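Side-chain contacts in Azi13 (Streptomyces sahachiroi, PDB 5HMB), which is a PaaI-family thioesterase of azinomycin biosynthesis, with a hotdog fold, and probably hydrolyses a naphthoate-type polyketide thioester: residues L99-H102 with Q108-S111; A32-R37 with G50-V55; A54-V59 with W110-V115; A63-L68 with G72-V77. One frame throughout, in Å; residues are numbered along the deposited sequence.

Contact 1: residues L99-H102 with Q108-S111; sequences LPVH and QVWS. With SO4 (sulfate ion), chain C.
L99 and S111 form an antiparallel hydrogen-bonded pair: L99 N donates to S111 O at 2.7 Å, and S111 N returns the bond to L99 O at 2.8 Å. Further along, the ladder slips by one residue. V101 N reaches V109 O at 2.8 Å and H102 N reaches the same oxygen at 3.1 Å, so a single carbonyl is gripped twice; H102 N lies on a lone pair, whereas V101 N is tilted out of the carbonyl plane. V109 N closes the set on H102 O.

P100 CB stands 3.8 Å from the centroid of the six-membered ring of W110, only 9° off the normal, a CH-pi contact over the face, and P100 CD meets W110 CZ3 near the rim at 3.6 Å. The indole is brought face-on to the proline with CG beside the backbone N (chi1 -70°). Its rotation is pinned by a hydrogen bond: Q108 OE1 lies in the indole plane, 2.9 Å from W110 NE1, while NE1 itself stands above the plane of the amide carbonyl. Q108 NE2 binds A64 O and N131 OD1.

V101 CB lies against V109 CG1, and its CG2 methyl against S111 CB. H102 NE2 holds sulfate O4 at 3.0 Å at the ring edge, and its ring stacks on F84 of the second subunit; T106 OG1 and Q107 N also bond this sulfate, which probably comes from the crystallisation liquor. With V101 and H102 both facing V109, this is a classic beta bulge, set where the chain turns a corner in the hotdog sheet.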
loop_
_atom_site.group_PDB
_atom_site.type_symbol
_atom_site.label_atom_id
_atom_site.label_comp_id
_atom_site.label_asym_id
_atom_site.label_seq_id
_atom_site.Cartn_x
_atom_site.Cartn_y
_atom_site.Cartn_z
ATOM N N LEU A 99 -2.160 -16.811 1.638
ATOM C CA LEU A 99 -0.888 -17.489 1.813
ATOM C C LEU A 99 0.057 -16.642 2.641
ATOM O O LEU A 99 0.038 -15.409 2.550
ATOM C CB LEU A 99 -0.223 -17.805 0.476
ATOM C CG LEU A 99 -1.011 -18.798 -0.367
ATOM C CD1 LEU A 99 -0.326 -19.005 -1.722
ATOM C CD2 LEU A 99 -1.166 -20.104 0.411
ATOM N N PRO A 100 0.906 -17.275 3.452
ATOM C CA PRO A 100 1.744 -16.506 4.370
ATOM C C PRO A 100 2.885 -15.853 3.619
ATOM O O PRO A 100 3.480 -16.446 2.719
ATOM C CB PRO A 100 2.253 -17.564 5.359
ATOM C CG PRO A 100 2.307 -18.818 4.532
ATOM C CD PRO A 100 1.171 -18.724 3.538
ATOM N N VAL A 101 3.169 -14.608 3.985
ATOM C CA VAL A 101 4.361 -13.918 3.527
ATOM C C VAL A 101 5.405 -13.846 4.629
ATOM O O VAL A 101 6.575 -14.136 4.391
ATOM C CB VAL A 101 4.012 -12.503 3.013
ATOM C CG1 VAL A 101 5.292 -11.734 2.728
ATOM C CG2 VAL A 101 3.104 -12.564 1.781
ATOM N N HIS A 102 4.979 -13.461 5.834
ATOM C CA HIS A 102 5.857 -13.364 7.002
ATOM C C HIS A 102 5.041 -13.650 8.251
ATOM O O HIS A 102 3.946 -13.105 8.406
ATOM C CB HIS A 102 6.483 -11.974 7.092
ATOM C CG HIS A 102 7.153 -11.678 8.398
ATOM N ND1 HIS A 102 8.506 -11.855 8.594
ATOM C CD2 HIS A 102 6.666 -11.182 9.561
ATOM C CE1 HIS A 102 8.823 -11.495 9.826
ATOM N NE2 HIS A 102 7.725 -11.083 10.434
ATOM N N GLN A 108 2.438 -10.416 11.470
ATOM C CA GLN A 108 2.192 -11.334 10.367
ATOM C C GLN A 108 1.780 -10.542 9.128
ATOM O O GLN A 108 1.071 -9.534 9.234
ATOM C CB GLN A 108 1.086 -12.348 10.671
ATOM C CG GLN A 108 1.309 -13.219 11.903
ATOM C CD GLN A 108 0.279 -14.328 11.989
ATOM O OE1 GLN A 108 0.080 -15.083 11.033
ATOM N NE2 GLN A 108 -0.405 -14.414 13.129
ATOM N N VAL A 109 2.209 -11.012 7.953
ATOM C CA VAL A 109 1.715 -10.524 6.670
ATOM C C VAL A 109 1.246 -11.717 5.848
ATOM O O VAL A 109 1.974 -12.704 5.712
ATOM C CB VAL A 109 2.787 -9.732 5.900
ATOM C CG1 VAL A 109 2.239 -9.317 4.537
ATOM C CG2 VAL A 109 3.214 -8.523 6.687
ATOM N N TRP A 110 0.037 -11.619 5.295
ATOM C CA TRP A 110 -0.541 -12.641 4.439
ATOM C C TRP A 110 -0.928 -12.020 3.102
ATOM O O TRP A 110 -1.237 -10.831 3.027
ATOM C CB TRP A 110 -1.776 -13.282 5.082
ATOM C CG TRP A 110 -1.420 -14.133 6.241
ATOM C CD1 TRP A 110 -0.996 -13.711 7.473
ATOM C CD2 TRP A 110 -1.419 -15.564 6.278
ATOM N NE1 TRP A 110 -0.743 -14.803 8.280
ATOM C CE2 TRP A 110 -0.992 -15.949 7.567
ATOM C CE3 TRP A 110 -1.738 -16.559 5.344
ATOM C CZ2 TRP A 110 -0.877 -17.292 7.947
ATOM C CZ3 TRP A 110 -1.626 -17.889 5.723
ATOM C CH2 TRP A 110 -1.197 -18.242 7.012
ATOM N N SER A 111 -0.912 -12.839 2.052
ATOM C CA SER A 111 -1.300 -12.440 0.703
ATOM C C SER A 111 -2.524 -13.245 0.292
ATOM O O SER A 111 -2.511 -14.479 0.355
ATOM C CB SER A 111 -0.151 -12.669 -0.283
ATOM O OG SER A 111 -0.566 -12.450 -1.615
HETATM S S SO4 C . 8.426 -9.846 13.777
HETATM O O1 SO4 C . 9.385 -10.930 13.539
HETATM O O2 SO4 C . 8.237 -9.614 15.212
HETATM O O3 SO4 C . 8.925 -8.633 13.144
HETATM O O4 SO4 C . 7.129 -10.212 13.216
#

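Contact 2: residues A32-R37 with G50-V55; sequences AYWSVR and GVHCAV
V55 lies on the indole of W34, at a place where the long helix 49-68 of the hotdog fold is embraced by its curved antiparallel sheet. V55 CG2 is 3.8 Å from the centroid of the six-membered ring of W34 and 7° off the normal, a CH-pi contact centred over one face. Around the same ring V51 CG1 comes to W34 CZ3 at 3.8 Å on an oblique line. H52 approaches differently: its ND1 meets W34 CH2 at 3.8 Å, in the plane of the indole and at its edge, with the two ring planes 81° apart.

These contacts fill a wide gap, since the axes of strand 32-35 and helix 50-55 run almost antiparallel at 11.7 Å. The indole spans it with CG wedged between the backbone N and the carbonyl carbon (chi1 58°). V51 and V55 stand one turn apart, joined by the bond from V55 N to V51 O, and therefore present their methyls to W34 together.

Further out, L20, L47 and L94 pack on the indole, L47 also touches H52, and Y14 of the third subunit packs on V51. The one polar atom of the buried indole, W34 NE1, has V55 CG1 beside it at 3.7 Å and is hydrogen-bonded to S96 OG on the neighbouring strand.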
loop_
_atom_site.group_PDB
_atom_site.type_symbol
_atom_site.label_atom_id
_atom_site.label_comp_id
_atom_site.label_asym_id
_atom_site.label_seq_id
_atom_site.Cartn_x
_atom_site.Cartn_y
_atom_site.Cartn_z
ATOM N N ALA A 32 -11.534 -19.821 1.100
ATOM C CA ALA A 32 -12.967 -19.614 1.241
ATOM C C ALA A 32 -13.598 -19.372 -0.120
ATOM O O ALA A 32 -12.980 -18.773 -1.007
ATOM C CB ALA A 32 -13.287 -18.437 2.168
ATOM N N TYR A 33 -14.830 -19.845 -0.272
ATOM C CA TYR A 33 -15.626 -19.629 -1.466
ATOM C C TYR A 33 -16.710 -18.618 -1.147
ATOM O O TYR A 33 -17.164 -18.517 -0.004
ATOM C CB TYR A 33 -16.274 -20.930 -1.962
ATOM C CG TYR A 33 -15.297 -22.052 -2.228
ATOM C CD1 TYR A 33 -14.468 -22.025 -3.343
ATOM C CD2 TYR A 33 -15.209 -23.146 -1.371
ATOM C CE1 TYR A 33 -13.569 -23.050 -3.602
ATOM C CE2 TYR A 33 -14.313 -24.181 -1.622
ATOM C CZ TYR A 33 -13.497 -24.124 -2.739
ATOM O OH TYR A 33 -12.608 -25.138 -3.001
ATOM N N TRP A 34 -17.125 -17.877 -2.164
ATOM C CA TRP A 34 -18.197 -16.898 -2.029
ATOM C C TRP A 34 -18.624 -16.476 -3.430
ATOM O O TRP A 34 -18.014 -16.866 -4.431
ATOM C CB TRP A 34 -17.756 -15.699 -1.194
ATOM C CG TRP A 34 -16.548 -14.988 -1.733
ATOM C CD1 TRP A 34 -15.267 -15.470 -1.802
ATOM C CD2 TRP A 34 -16.503 -13.652 -2.259
ATOM N NE1 TRP A 34 -14.433 -14.511 -2.341
ATOM C CE2 TRP A 34 -15.170 -13.393 -2.634
ATOM C CE3 TRP A 34 -17.464 -12.648 -2.440
ATOM C CZ2 TRP A 34 -14.772 -12.173 -3.172
ATOM C CZ3 TRP A 34 -17.066 -11.439 -2.971
ATOM C CH2 TRP A 34 -15.728 -11.210 -3.326
ATOM N N SER A 35 -19.670 -15.661 -3.490
ATOM C CA SER A 35 -20.252 -15.260 -4.756
ATOM C C SER A 35 -20.666 -13.800 -4.703
ATOM O O SER A 35 -21.027 -13.284 -3.645
ATOM C CB SER A 35 -21.469 -16.111 -5.104
ATOM O OG SER A 35 -22.130 -15.555 -6.229
ATOM N N VAL A 36 -20.603 -13.137 -5.860
ATOM C CA VAL A 36 -21.165 -11.800 -5.989
ATOM C C VAL A 36 -22.681 -11.881 -5.856
ATOM O O VAL A 36 -23.320 -12.803 -6.380
ATOM C CB VAL A 36 -20.757 -11.175 -7.334
ATOM C CG1 VAL A 36 -21.070 -9.703 -7.341
ATOM C CG2 VAL A 36 -19.275 -11.420 -7.613
ATOM N N ARG A 37 -23.267 -10.922 -5.145
ATOM C CA ARG A 37 -24.703 -10.904 -4.909
ATOM C C ARG A 37 -25.233 -9.512 -5.183
ATOM O O ARG A 37 -24.480 -8.534 -5.199
ATOM C CB ARG A 37 -25.069 -11.302 -3.465
ATOM C CG ARG A 37 -24.690 -12.701 -3.058
ATOM C CD ARG A 37 -25.290 -13.047 -1.680
ATOM N NE ARG A 37 -25.302 -11.899 -0.769
ATOM C CZ ARG A 37 -24.574 -11.812 0.343
ATOM N NH1 ARG A 37 -23.776 -12.806 0.699
ATOM N NH2 ARG A 37 -24.653 -10.731 1.110
ATOM N N GLY A 50 -15.111 -2.445 -1.576
ATOM C CA GLY A 50 -14.951 -2.777 -0.170
ATOM C C GLY A 50 -15.213 -4.237 0.129
ATOM O O GLY A 50 -14.610 -4.797 1.041
ATOM N N VAL A 51 -16.092 -4.887 -0.648
ATOM C CA VAL A 51 -16.328 -6.309 -0.422
ATOM C C VAL A 51 -15.050 -7.106 -0.666
ATOM O O VAL A 51 -14.711 -8.007 0.106
ATOM C CB VAL A 51 -17.491 -6.816 -1.295
ATOM C CG1 VAL A 51 -17.715 -8.305 -1.015
ATOM C CG2 VAL A 51 -18.754 -6.016 -1.003
ATOM N N HIS A 52 -14.317 -6.783 -1.738
ATOM C CA HIS A 52 -13.029 -7.430 -1.980
ATOM C C HIS A 52 -12.087 -7.250 -0.795
ATOM O O HIS A 52 -11.436 -8.205 -0.360
ATOM C CB HIS A 52 -12.378 -6.881 -3.256
ATOM C CG HIS A 52 -12.868 -7.536 -4.504
ATOM N ND1 HIS A 52 -12.966 -8.904 -4.630
ATOM C CD2 HIS A 52 -13.290 -7.013 -5.683
ATOM C CE1 HIS A 52 -13.431 -9.197 -5.834
ATOM N NE2 HIS A 52 -13.630 -8.069 -6.491
ATOM N N CYS A 53 -11.985 -6.024 -0.276
ATOM C CA CYS A 53 -11.110 -5.773 0.873
ATOM C C CYS A 53 -11.556 -6.560 2.090
ATOM O O CYS A 53 -10.723 -7.114 2.821
ATOM C CB CYS A 53 -11.107 -4.291 1.221
ATOM S SG CYS A 53 -10.664 -3.177 -0.170
ATOM N N ALA A 54 -12.868 -6.580 2.348
ATOM C CA ALA A 54 -13.396 -7.283 3.514
ATOM C C ALA A 54 -13.127 -8.782 3.436
ATOM O O ALA A 54 -12.831 -9.421 4.453
ATOM C CB ALA A 54 -14.897 -7.008 3.638
ATOM N N VAL A 55 -13.262 -9.370 2.244
ATOM C CA VAL A 55 -12.976 -10.794 2.073
ATOM C C VAL A 55 -11.493 -11.071 2.265
ATOM O O VAL A 55 -11.099 -12.092 2.848
ATOM C CB VAL A 55 -13.436 -11.261 0.683
ATOM C CG1 VAL A 55 -12.807 -12.622 0.343
ATOM C CG2 VAL A 55 -14.946 -11.311 0.626
#

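Contact 3: residues A54-V59 with W110-V115; sequences AVVESV and WSVETV
The middle of helix 49-68, the sausage of the hotdog fold, rests on its sheet through V56 and V112, two branched side chains that lie alongside each other, pointing opposite ways. V56 CG1 lies 3.9 Å from V112 CB, and V56 CG2 touches V112 CG1 at 4.0 Å, so both methyls of the helical valine bear on one strand residue. V112 answers with its own two branches. V112 CG2, anti to its own carbonyl carbon (chi1 -177° for CG1), turns to V56 O at 3.7 Å, against the backbone of the helix. One turn on, V59 CB meets V112 CG1 at the looser distance of 4.3 Å.

The side chains that meet are all apolar and buried near the centre of the chain, as expected where the hotdog sheet wraps its helix. A60 and A98 extend the packing around V112, while V127 of strand 121-133 touches V56.

Polar groups of the helix lie off this face. E57 points away from strand 110-115, and its OE1 is hydrogen-bonded to N79 ND2. S58 OG curls back within the helix to A54 O at 2.8 Å, tilted 34° from the carbonyl plane. S58 N reaches the same oxygen from the opposite face of that plane, and H48 NE2 of the third subunit is hydrogen-bonded to S58 OG.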
loop_
_atom_site.group_PDB
_atom_site.type_symbol
_atom_site.label_atom_id
_atom_site.label_comp_id
_atom_site.label_asym_id
_atom_site.label_seq_id
_atom_site.Cartn_x
_atom_site.Cartn_y
_atom_site.Cartn_z
ATOM N N ALA A 54 -12.868 -6.580 2.348
ATOM C CA ALA A 54 -13.396 -7.283 3.514
ATOM C C ALA A 54 -13.127 -8.782 3.436
ATOM O O ALA A 54 -12.831 -9.421 4.453
ATOM C CB ALA A 54 -14.897 -7.008 3.638
ATOM N N VAL A 55 -13.262 -9.370 2.244
ATOM C CA VAL A 55 -12.976 -10.794 2.073
ATOM C C VAL A 55 -11.493 -11.071 2.265
ATOM O O VAL A 55 -11.099 -12.092 2.848
ATOM C CB VAL A 55 -13.436 -11.261 0.683
ATOM C CG1 VAL A 55 -12.807 -12.622 0.343
ATOM C CG2 VAL A 55 -14.946 -11.311 0.626
ATOM N N VAL A 56 -10.643 -10.204 1.722
ATOM C CA VAL A 56 -9.206 -10.344 1.939
ATOM C C VAL A 56 -8.891 -10.274 3.435
ATOM O O VAL A 56 -8.155 -11.107 3.982
ATOM C CB VAL A 56 -8.463 -9.263 1.129
ATOM C CG1 VAL A 56 -7.041 -9.116 1.601
ATOM C CG2 VAL A 56 -8.485 -9.606 -0.371
ATOM N N GLU A 57 -9.461 -9.283 4.122
ATOM C CA GLU A 57 -9.269 -9.181 5.565
ATOM C C GLU A 57 -9.722 -10.461 6.265
ATOM O O GLU A 57 -8.970 -11.049 7.055
ATOM C CB GLU A 57 -10.010 -7.951 6.106
ATOM C CG GLU A 57 -9.604 -7.605 7.563
ATOM C CD GLU A 57 -8.202 -7.000 7.643
ATOM O OE1 GLU A 57 -7.767 -6.372 6.653
ATOM O OE2 GLU A 57 -7.535 -7.146 8.685
ATOM N N SER A 58 -10.933 -10.940 5.945
ATOM C CA SER A 58 -11.483 -12.133 6.601
ATOM C C SER A 58 -10.604 -13.359 6.378
ATOM O O SER A 58 -10.326 -14.116 7.317
ATOM C CB SER A 58 -12.894 -12.430 6.081
ATOM O OG SER A 58 -13.794 -11.352 6.237
ATOM N N VAL A 59 -10.208 -13.619 5.127
ATOM C CA VAL A 59 -9.509 -14.871 4.853
ATOM C C VAL A 59 -8.104 -14.842 5.459
ATOM O O VAL A 59 -7.631 -15.839 6.025
ATOM C CB VAL A 59 -9.485 -15.175 3.343
ATOM C CG1 VAL A 59 -8.787 -16.494 3.103
ATOM C CG2 VAL A 59 -10.912 -15.235 2.767
ATOM N N TRP A 110 0.037 -11.619 5.295
ATOM C CA TRP A 110 -0.541 -12.641 4.439
ATOM C C TRP A 110 -0.928 -12.020 3.102
ATOM O O TRP A 110 -1.237 -10.831 3.027
ATOM C CB TRP A 110 -1.776 -13.282 5.082
ATOM C CG TRP A 110 -1.420 -14.133 6.241
ATOM C CD1 TRP A 110 -0.996 -13.711 7.473
ATOM C CD2 TRP A 110 -1.419 -15.564 6.278
ATOM N NE1 TRP A 110 -0.743 -14.803 8.280
ATOM C CE2 TRP A 110 -0.992 -15.949 7.567
ATOM C CE3 TRP A 110 -1.738 -16.559 5.344
ATOM C CZ2 TRP A 110 -0.877 -17.292 7.947
ATOM C CZ3 TRP A 110 -1.626 -17.889 5.723
ATOM C CH2 TRP A 110 -1.197 -18.242 7.012
ATOM N N SER A 111 -0.912 -12.839 2.052
ATOM C CA SER A 111 -1.300 -12.440 0.703
ATOM C C SER A 111 -2.524 -13.245 0.292
ATOM O O SER A 111 -2.511 -14.479 0.355
ATOM C CB SER A 111 -0.151 -12.669 -0.283
ATOM O OG SER A 111 -0.566 -12.450 -1.615
ATOM N N VAL A 112 -3.581 -12.557 -0.113
ATOM C CA VAL A 112 -4.850 -13.194 -0.433
ATOM C C VAL A 112 -5.156 -12.925 -1.896
ATOM O O VAL A 112 -5.246 -11.759 -2.310
ATOM C CB VAL A 112 -5.987 -12.681 0.461
ATOM C CG1 VAL A 112 -7.261 -13.411 0.155
ATOM C CG2 VAL A 112 -5.619 -12.825 1.924
ATOM N N GLU A 113 -5.320 -13.989 -2.674
ATOM C CA GLU A 113 -5.757 -13.875 -4.067
ATOM C C GLU A 113 -7.194 -14.358 -4.199
ATOM O O GLU A 113 -7.558 -15.413 -3.664
ATOM C CB GLU A 113 -4.859 -14.675 -5.015
ATOM C CG GLU A 113 -3.406 -14.239 -5.012
ATOM C CD GLU A 113 -2.571 -15.038 -5.980
ATOM O OE1 GLU A 113 -3.151 -15.892 -6.679
ATOM O OE2 GLU A 113 -1.342 -14.820 -6.029
ATOM N N THR A 114 -8.010 -13.575 -4.891
ATOM C CA THR A 114 -9.384 -13.931 -5.197
ATOM C C THR A 114 -9.473 -14.220 -6.689
ATOM O O THR A 114 -9.213 -13.323 -7.503
ATOM C CB THR A 114 -10.332 -12.794 -4.827
ATOM O OG1 THR A 114 -10.317 -12.584 -3.412
ATOM C CG2 THR A 114 -11.741 -13.109 -5.281
ATOM N N VAL A 115 -9.850 -15.458 -7.049
ATOM C CA VAL A 115 -9.914 -15.883 -8.451
ATOM C C VAL A 115 -11.321 -16.361 -8.810
ATOM O O VAL A 115 -12.114 -16.767 -7.952
ATOM C CB VAL A 115 -8.893 -16.995 -8.768
ATOM C CG1 VAL A 115 -7.486 -16.562 -8.407
ATOM C CG2 VAL A 115 -9.257 -18.261 -8.021
#

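Contact 4: residues A63-L68 with G72-V77; sequences AADRWL and GTVVGV
The C-terminal end of helix 49-68 and the strand that follows it run nearly antiparallel, with the axes of 63-68 and 72-77 at 158° and 7.9 Å apart; L68 and G72 are nearest each other at one end, D65 and V74 further along. At G72 the backbone is fully stretched, with a positive phi of 162° that suits a residue without a side chain. L68 CD2 settles on this bare peptide, 3.4 Å from G72 C and 3.5 Å from T73 N.

The same methyl meets V74 CG1 at 3.6 Å: L68 CG is anti to the backbone N, and a chi2 of 59° turns CD2 onto the strand. V74 is the main partner on the strand: its CG1 also lies 3.8 Å from A64 O, and its CG2 touches D65 OD1 at 3.9 Å. A64 CB adds a weaker touch on V74 CG1.

A64 O has a polar partner in Q108 NE2, and the strand is hydrogen-bonded to its neighbour through T73 with L132 and V75 with H130. Helix and strand themselves meet mainly through methyl groups, so close fit, probably with some burial of apolar surface, rather than directed bonds holds the helix end to strand 72-83.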
loop_
_atom_site.group_PDB
_atom_site.type_symbol
_atom_site.label_atom_id
_atom_site.label_comp_id
_atom_site.label_asym_id
_atom_site.label_seq_id
_atom_site.Cartn_x
_atom_site.Cartn_y
_atom_site.Cartn_z
ATOM N N ALA A 63 -6.509 -17.212 8.727
ATOM C CA ALA A 63 -5.257 -17.954 8.678
ATOM C C ALA A 63 -4.305 -17.493 9.773
ATOM O O ALA A 63 -3.666 -18.324 10.433
ATOM C CB ALA A 63 -4.605 -17.814 7.309
ATOM N N ALA A 64 -4.196 -16.175 9.974
ATOM C CA ALA A 64 -3.288 -15.637 10.987
ATOM C C ALA A 64 -3.665 -16.124 12.380
ATOM O O ALA A 64 -2.795 -16.482 13.178
ATOM C CB ALA A 64 -3.305 -14.111 10.958
ATOM N N ASP A 65 -4.962 -16.100 12.687
ATOM C CA ASP A 65 -5.469 -16.584 13.964
ATOM C C ASP A 65 -5.108 -18.049 14.165
ATOM O O ASP A 65 -4.581 -18.437 15.214
ATOM C CB ASP A 65 -6.981 -16.387 13.999
ATOM C CG ASP A 65 -7.493 -16.094 15.377
ATOM O OD1 ASP A 65 -6.857 -15.285 16.091
ATOM O OD2 ASP A 65 -8.534 -16.673 15.744
ATOM N N ARG A 66 -5.367 -18.872 13.146
ATOM C CA ARG A 66 -5.063 -20.297 13.218
ATOM C C ARG A 66 -3.566 -20.556 13.348
ATOM O O ARG A 66 -3.161 -21.546 13.972
ATOM C CB ARG A 66 -5.643 -21.004 11.986
ATOM C CG ARG A 66 -5.411 -22.515 11.922
ATOM C CD ARG A 66 -6.058 -23.267 13.094
ATOM N NE ARG A 66 -5.780 -24.702 13.026
ATOM C CZ ARG A 66 -4.707 -25.290 13.557
ATOM N NH1 ARG A 66 -3.802 -24.571 14.209
ATOM N NH2 ARG A 66 -4.536 -26.600 13.435
ATOM N N TRP A 67 -2.722 -19.678 12.799
ATOM C CA TRP A 67 -1.282 -19.861 12.974
ATOM C C TRP A 67 -0.813 -19.445 14.368
ATOM O O TRP A 67 0.113 -20.051 14.922
ATOM C CB TRP A 67 -0.508 -19.074 11.913
ATOM C CG TRP A 67 0.992 -19.208 12.067
ATOM C CD1 TRP A 67 1.785 -20.203 11.556
ATOM C CD2 TRP A 67 1.866 -18.335 12.802
ATOM N NE1 TRP A 67 3.099 -19.993 11.927
ATOM C CE2 TRP A 67 3.172 -18.856 12.689
ATOM C CE3 TRP A 67 1.672 -17.164 13.535
ATOM C CZ2 TRP A 67 4.274 -18.239 13.272
ATOM C CZ3 TRP A 67 2.760 -16.559 14.109
ATOM C CH2 TRP A 67 4.048 -17.103 13.989
ATOM N N LEU A 68 -1.393 -18.383 14.928
ATOM C CA LEU A 68 -0.986 -17.963 16.260
ATOM C C LEU A 68 -1.522 -18.921 17.319
ATOM O O LEU A 68 -0.855 -19.154 18.333
ATOM C CB LEU A 68 -1.445 -16.526 16.527
ATOM C CG LEU A 68 -0.788 -15.789 17.700
ATOM C CD1 LEU A 68 0.731 -15.689 17.513
ATOM C CD2 LEU A 68 -1.397 -14.401 17.895
ATOM N N GLY A 72 -1.850 -16.349 21.594
ATOM C CA GLY A 72 -2.184 -14.941 21.618
ATOM C C GLY A 72 -3.318 -14.653 20.657
ATOM O O GLY A 72 -3.959 -15.564 20.133
ATOM N N THR A 73 -3.550 -13.362 20.435
ATOM C CA THR A 73 -4.600 -12.944 19.519
ATOM C C THR A 73 -4.067 -11.941 18.503
ATOM O O THR A 73 -3.167 -11.148 18.801
ATOM C CB THR A 73 -5.784 -12.348 20.276
ATOM O OG1 THR A 73 -6.824 -12.047 19.339
ATOM C CG2 THR A 73 -5.376 -11.078 21.009
ATOM N N VAL A 74 -4.646 -11.980 17.297
ATOM C CA VAL A 74 -4.218 -11.130 16.187
ATOM C C VAL A 74 -5.197 -9.979 15.987
ATOM O O VAL A 74 -6.414 -10.116 16.148
ATOM C CB VAL A 74 -4.054 -11.936 14.881
ATOM C CG1 VAL A 74 -3.356 -13.254 15.161
ATOM C CG2 VAL A 74 -5.387 -12.157 14.197
ATOM N N VAL A 75 -4.644 -8.825 15.616
ATOM C CA VAL A 75 -5.394 -7.593 15.403
ATOM C C VAL A 75 -4.979 -7.028 14.056
ATOM O O VAL A 75 -3.782 -6.884 13.785
ATOM C CB VAL A 75 -5.136 -6.561 16.525
ATOM C CG1 VAL A 75 -3.670 -6.477 16.828
ATOM C CG2 VAL A 75 -5.640 -5.177 16.131
ATOM N N GLY A 76 -5.963 -6.731 13.210
ATOM C CA GLY A 76 -5.660 -6.134 11.923
ATOM C C GLY A 76 -4.891 -4.837 12.089
ATOM O O GLY A 76 -5.159 -4.040 12.993
ATOM N N VAL A 77 -3.890 -4.662 11.240
ATOM C CA VAL A 77 -3.096 -3.444 11.179
ATOM C C VAL A 77 -3.356 -2.662 9.893
ATOM O O VAL A 77 -3.555 -1.447 9.933
ATOM C CB VAL A 77 -1.596 -3.761 11.322
ATOM C CG1 VAL A 77 -0.801 -2.521 10.984
ATOM C CG2 VAL A 77 -1.295 -4.248 12.730
#

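Three of the contacts share helix 49-68, which contact 2, contact 3 and contact 4 tie to the sheet at its start, middle and end. Contacts 2 and 4, with centres 20 Å apart, lie on opposite sides of the chain's centre, whereas the centre of contact 3 is about 2 Å from it. Contacts 2 and 3 touch through W34 CZ2 and T114 CG2 at 3.8 Å. Contacts 1 and 3 share strand 107-115, overlapping at W110 and S111; W110 CZ3 reaches A63 CB of contact 4 at 3.4 Å. The sulfate belongs to contact 1, whose H102 also stacks on the second subunit; contacts 2, 3 and 4 all reach the third subunit.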